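Local coordinates for carboxylic ester hydrolase (Aspergillus niger, PDB 7K4O), which is a tannase-family serine esterase that hydrolyses ester bonds in tannins, probably releasing gallic acid from them, at residues Asp400-Pro403 against Phe404-Gly408; Glu449-Asn452 against Glu453-Leu457. All coordinates share one frame; numbering follows the deposited sequence.

Contact 1 of 2, residues Asp400-Pro403 against Phe404-Gly408. With ZN (zinc ion), chain O.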
loop_
_atom_site.group_PDB
_atom_site.type_symbol
_atom_site.label_atom_id
_atom_site.label_comp_id
_atom_site.label_asym_id
_atom_site.label_seq_id
_atom_site.Cartn_x
_atom_site.Cartn_y
_atom_site.Cartn_z
ATOM N N ASP A 400 -2.512 -18.952 1.384
ATOM C CA ASP A 400 -3.073 -19.835 2.419
ATOM C C ASP A 400 -2.972 -19.079 3.755
ATOM O O ASP A 400 -1.875 -19.014 4.331
ATOM C CB ASP A 400 -2.340 -21.157 2.498
ATOM C CG ASP A 400 -2.867 -22.033 3.617
ATOM O OD1 ASP A 400 -3.942 -21.644 4.169
ATOM O OD2 ASP A 400 -2.198 -23.022 3.940
ATOM N N LEU A 401 -4.075 -18.489 4.199
ATOM C CA LEU A 401 -4.119 -17.678 5.434
ATOM C C LEU A 401 -4.861 -18.481 6.508
ATOM O O LEU A 401 -5.445 -17.880 7.443
ATOM C CB LEU A 401 -4.826 -16.362 5.125
ATOM C CG LEU A 401 -4.222 -15.475 4.048
ATOM C CD1 LEU A 401 -4.975 -14.161 3.915
ATOM C CD2 LEU A 401 -2.748 -15.181 4.362
ATOM N N THR A 402 -4.775 -19.805 6.437
ATOM C CA THR A 402 -5.475 -20.680 7.416
ATOM C C THR A 402 -5.135 -20.251 8.858
ATOM O O THR A 402 -6.049 -20.134 9.700
ATOM C CB THR A 402 -5.236 -22.170 7.117
ATOM O OG1 THR A 402 -5.775 -22.437 5.820
ATOM C CG2 THR A 402 -5.910 -23.011 8.190
ATOM N N PRO A 403 -3.869 -20.063 9.273
ATOM C CA PRO A 403 -3.571 -19.727 10.670
ATOM C C PRO A 403 -4.244 -18.418 11.138
ATOM O O PRO A 403 -4.869 -18.376 12.214
ATOM C CB PRO A 403 -2.041 -19.586 10.698
ATOM C CG PRO A 403 -1.580 -20.507 9.588
ATOM C CD PRO A 403 -2.611 -20.306 8.496
ATOM N N PHE A 404 -4.140 -17.365 10.346
ATOM C CA PHE A 404 -4.773 -16.065 10.665
ATOM C C PHE A 404 -6.290 -16.223 10.749
ATOM O O PHE A 404 -6.963 -15.732 11.705
ATOM C CB PHE A 404 -4.356 -15.038 9.624
ATOM C CG PHE A 404 -4.905 -13.664 9.847
ATOM C CD1 PHE A 404 -4.269 -12.783 10.692
ATOM C CD2 PHE A 404 -6.073 -13.266 9.220
ATOM C CE1 PHE A 404 -4.786 -11.518 10.880
ATOM C CE2 PHE A 404 -6.560 -11.991 9.375
ATOM C CZ PHE A 404 -5.919 -11.109 10.208
ATOM N N HIS A 405 -6.881 -16.912 9.786
ATOM C CA HIS A 405 -8.349 -17.086 9.755
ATOM C C HIS A 405 -8.778 -17.882 11.000
ATOM O O HIS A 405 -9.763 -17.457 11.671
ATOM C CB HIS A 405 -8.771 -17.735 8.443
ATOM C CG HIS A 405 -10.194 -18.195 8.445
ATOM N ND1 HIS A 405 -11.226 -17.338 8.793
ATOM C CD2 HIS A 405 -10.747 -19.384 8.120
ATOM C CE1 HIS A 405 -12.379 -18.031 8.718
ATOM N NE2 HIS A 405 -12.083 -19.251 8.338
ATOM N N GLU A 406 -8.087 -18.967 11.307
ATOM C CA GLU A 406 -8.419 -19.855 12.445
ATOM C C GLU A 406 -8.224 -19.147 13.789
ATOM O O GLU A 406 -8.945 -19.551 14.723
ATOM C CB GLU A 406 -7.601 -21.136 12.428
ATOM C CG GLU A 406 -8.116 -22.094 11.378
ATOM C CD GLU A 406 -7.397 -23.452 11.360
ATOM O OE1 GLU A 406 -6.281 -23.571 11.915
ATOM O OE2 GLU A 406 -7.943 -24.361 10.727
ATOM N N ALA A 407 -7.373 -18.127 13.863
ATOM C CA ALA A 407 -7.182 -17.323 15.100
ATOM C C ALA A 407 -8.309 -16.283 15.216
ATOM O O ALA A 407 -8.405 -15.629 16.271
ATOM C CB ALA A 407 -5.838 -16.631 15.076
ATOM N N GLY A 408 -9.149 -16.120 14.198
ATOM C CA GLY A 408 -10.258 -15.155 14.190
ATOM C C GLY A 408 -9.844 -13.776 13.727
ATOM O O GLY A 408 -10.641 -12.836 13.879
HETATM ZN ZN ZN O . -13.332 -20.905 8.241
HETATM O O HOH W 1 -12.513 -22.722 6.686
HETATM O O HOH W 2 -14.548 -19.865 6.658
HETATM O O HOH W 3 -15.217 -20.672 9.768
HETATM O O HOH W 4 -12.391 -22.453 9.722
#
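Leu401, Thr402 and Pro403 turn their carbonyls toward His405, Glu406 and Ala407, which makes the short helix 402-406 of this alpha/beta-hydrolase chain, just ahead of strand 410-416. Asp400 prepares the start. Its OD1 takes two bonds from one residue: Thr402 OG1 donates at 2.6 Å from the syn side of the carboxylate, while Thr402 N approaches the same OD1 at 3.0 Å from above the carboxylate plane, closing an Asx turn. Leu401, at the N-cap, gives the first bond of the helix: its O receives His405 N at 2.9 Å with a C=O...N angle of 171°, an almost linear approach. The side chain of Leu401 packs against helices 187-196 and 425-438.

Thr402 has its hydroxyl beside its own backbone N (chi1 -62°), which serves Asp400 and leaves CG2 on the side of Glu406. That methyl lies 3.5 Å from Glu406 OE2; the two side chains run alongside each other in the same direction, and the contact is van der Waals in kind. Beneath them Glu406 N bonds to Thr402 O at 2.8 Å. Pro403 follows, its O accepting Ala407 N at 3.0 Å with an N-H...O angle of 137°, less straight than the two bonds before it. Gly408, with positive phi, completes a Schellman motif, and its N reaches His405 O at 2.9 Å.

His405 carries its ring off this turn to a zinc ion, which its NE2 binds at 2.1 Å; four waters fill the remaining positions, one of them in the plane of the ring at its edge. A single protein ligand among five implies a peripheral zinc site, and metal on NE2 would probably polarise the imidazole and place its proton on ND1.

Contact 2 of 2, residues Glu449-Asn452 against Glu453-Leu457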
loop_
_atom_site.group_PDB
_atom_site.type_symbol
_atom_site.label_atom_id
_atom_site.label_comp_id
_atom_site.label_asym_id
_atom_site.label_seq_id
_atom_site.Cartn_x
_atom_site.Cartn_y
_atom_site.Cartn_z
ATOM N N GLU A 449 -18.608 -15.387 -0.075
ATOM C CA GLU A 449 -19.288 -15.109 1.214
ATOM C C GLU A 449 -18.413 -15.611 2.354
ATOM O O GLU A 449 -18.321 -14.906 3.378
ATOM C CB GLU A 449 -20.645 -15.805 1.256
ATOM C CG GLU A 449 -21.427 -15.442 2.525
ATOM C CD GLU A 449 -21.036 -16.176 3.809
ATOM O OE1 GLU A 449 -20.580 -17.344 3.684
ATOM O OE2 GLU A 449 -21.284 -15.638 4.978
ATOM N N ALA A 450 -17.822 -16.785 2.223
ATOM C CA ALA A 450 -17.001 -17.362 3.309
ATOM C C ALA A 450 -15.790 -16.447 3.563
ATOM O O ALA A 450 -15.515 -16.087 4.747
ATOM C CB ALA A 450 -16.585 -18.763 2.985
ATOM N N LEU A 451 -15.126 -15.991 2.498
ATOM C CA LEU A 451 -13.947 -15.108 2.688
ATOM C C LEU A 451 -14.363 -13.740 3.262
ATOM O O LEU A 451 -13.658 -13.171 4.121
ATOM C CB LEU A 451 -13.228 -14.928 1.360
ATOM C CG LEU A 451 -11.916 -14.125 1.452
ATOM C CD1 LEU A 451 -10.947 -14.722 2.460
ATOM C CD2 LEU A 451 -11.246 -14.077 0.078
ATOM N N ASN A 452 -15.493 -13.209 2.801
ATOM C CA ASN A 452 -16.038 -11.896 3.206
ATOM C C ASN A 452 -16.499 -11.900 4.671
ATOM O O ASN A 452 -16.745 -10.795 5.198
ATOM C CB ASN A 452 -17.135 -11.407 2.241
ATOM C CG ASN A 452 -16.542 -10.685 1.044
ATOM O OD1 ASN A 452 -15.414 -10.180 1.118
ATOM N ND2 ASN A 452 -17.262 -10.659 -0.094
ATOM N N GLU A 453 -16.517 -13.025 5.327
ATOM C CA GLU A 453 -16.735 -13.023 6.805
ATOM C C GLU A 453 -15.518 -12.396 7.517
ATOM O O GLU A 453 -15.663 -11.963 8.682
ATOM C CB GLU A 453 -16.887 -14.440 7.331
ATOM C CG GLU A 453 -18.174 -15.175 6.910
ATOM C CD GLU A 453 -18.247 -16.608 7.400
ATOM O OE1 GLU A 453 -19.183 -17.324 7.015
ATOM O OE2 GLU A 453 -17.327 -17.048 8.114
ATOM N N TRP A 454 -14.328 -12.382 6.925
ATOM C CA TRP A 454 -13.112 -11.984 7.679
ATOM C C TRP A 454 -12.088 -11.188 6.849
ATOM O O TRP A 454 -11.205 -10.577 7.433
ATOM C CB TRP A 454 -12.484 -13.202 8.371
ATOM C CG TRP A 454 -12.034 -14.252 7.412
ATOM C CD1 TRP A 454 -12.816 -15.228 6.874
ATOM C CD2 TRP A 454 -10.711 -14.419 6.841
ATOM N NE1 TRP A 454 -12.075 -16.038 6.043
ATOM C CE2 TRP A 454 -10.791 -15.541 5.976
ATOM C CE3 TRP A 454 -9.479 -13.771 6.983
ATOM C CZ2 TRP A 454 -9.692 -16.027 5.263
ATOM C CZ3 TRP A 454 -8.416 -14.222 6.199
ATOM C CH2 TRP A 454 -8.528 -15.329 5.390
ATOM N N TYR A 455 -12.160 -11.158 5.532
ATOM C CA TYR A 455 -11.194 -10.422 4.678
ATOM C C TYR A 455 -12.008 -9.712 3.597
ATOM O O TYR A 455 -12.508 -10.356 2.694
ATOM C CB TYR A 455 -10.137 -11.358 4.069
ATOM C CG TYR A 455 -9.276 -10.780 2.964
ATOM C CD1 TYR A 455 -9.143 -9.402 2.768
ATOM C CD2 TYR A 455 -8.544 -11.624 2.126
ATOM C CE1 TYR A 455 -8.359 -8.888 1.723
ATOM C CE2 TYR A 455 -7.738 -11.123 1.107
ATOM C CZ TYR A 455 -7.689 -9.755 0.873
ATOM O OH TYR A 455 -6.943 -9.257 -0.149
ATOM N N ARG A 456 -12.192 -8.419 3.775
ATOM C CA ARG A 456 -13.026 -7.565 2.921
ATOM C C ARG A 456 -12.143 -6.564 2.203
ATOM O O ARG A 456 -11.207 -6.012 2.780
ATOM C CB ARG A 456 -14.144 -6.912 3.755
ATOM C CG ARG A 456 -15.051 -7.941 4.403
ATOM C CD ARG A 456 -16.095 -7.355 5.365
ATOM N NE ARG A 456 -17.113 -6.690 4.588
ATOM C CZ ARG A 456 -18.130 -7.295 3.973
ATOM N NH1 ARG A 456 -18.324 -8.599 4.066
ATOM N NH2 ARG A 456 -18.990 -6.556 3.297
ATOM N N LEU A 457 -12.484 -6.342 0.933
ATOM C CA LEU A 457 -11.722 -5.522 -0.006
ATOM C C LEU A 457 -12.629 -4.435 -0.588
ATOM O O LEU A 457 -13.768 -4.756 -1.027
ATOM C CB LEU A 457 -11.195 -6.438 -1.120
ATOM C CG LEU A 457 -10.576 -5.730 -2.315
ATOM C CD1 LEU A 457 -9.323 -4.934 -1.944
ATOM C CD2 LEU A 457 -10.271 -6.768 -3.388
HETATM O O HOH W 5 -15.225 -18.055 6.532
HETATM O O HOH W 6 -14.792 -7.790 0.102
#
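Leu451 and Trp454 meet through contrasting torsions: Leu451 sends CG away from its backbone N (chi1 -175°), whereas Trp454 holds CG between N and the carbonyl carbon (chi1 62°), folding the indole back under the leucine. The setting is the end of helix 444-452, where the chain turns into strand 455-460, the edge strand of the alpha/beta-hydrolase sheet. Leu451 CD1 sits over one indole face, 3.3 Å from Trp454 CZ2, and Tyr455 CB covers the rim of that same face. Trp454 NE1 is bonded to Tyr439 OH, which should restrain the rotation of the indole.

Leu451 O shows how the helix is closed. It accepts both Tyr455 N, at 2.9 Å and nearly straight, and Trp454 N, at 3.0 Å and from above the carbonyl plane, so that one acceptor holds two successive amides of the turn. Next to it, Asn452 O is met by Arg456 NH1 at 2.9 Å, with the oxygen in the guanidinium plane. The Arg456 chain bends at chi3 to deliver that edge; NH2 is bonded to Thr496 O. Asn452 ND2 donates to Trp517 O, while its OD1 is linked through a water to Leu457 N.

On the exposed side, Glu449 and Glu453 stand four residues apart, Glu449 on the helix and Glu453 just past it. The two side chains cross obliquely, their carboxylate planes 68° apart, and Glu449 OE2 and Glu453 OE1 come within 3.4 Å because both bind a zinc ion, whose charge would offset the proximity of two acids. The other oxygen of Glu453 is occupied as well: a water donates to Glu453 OE2 at 2.8 Å and to Ala450 O at 2.7 Å, tying the carboxylate back to the last turn of the helix.

Both contacts are local and partly buried; contact 1 spans a whole short helix, contact 2 the C-terminal end of a longer one, and each leads into one of two neighbouring parallel strands, 410-416 and 455-460. They meet at Trp454: the His405 ring stacks on the face away from Leu451 CD1, with His405 ND1 3.2 Å from Trp454 NE1 in packing contact, while Leu401 and Phe404 also touch the indole. Contact 1 is the more superficial, with Leu401 and Phe404 as its buried residues; contact 2 buries Leu451, Trp454 and Tyr455. Their metal chemistry differs too: one imidazole nitrogen and waters serve the zinc of contact 1, whereas two carboxylates serve a separate zinc in contact 2.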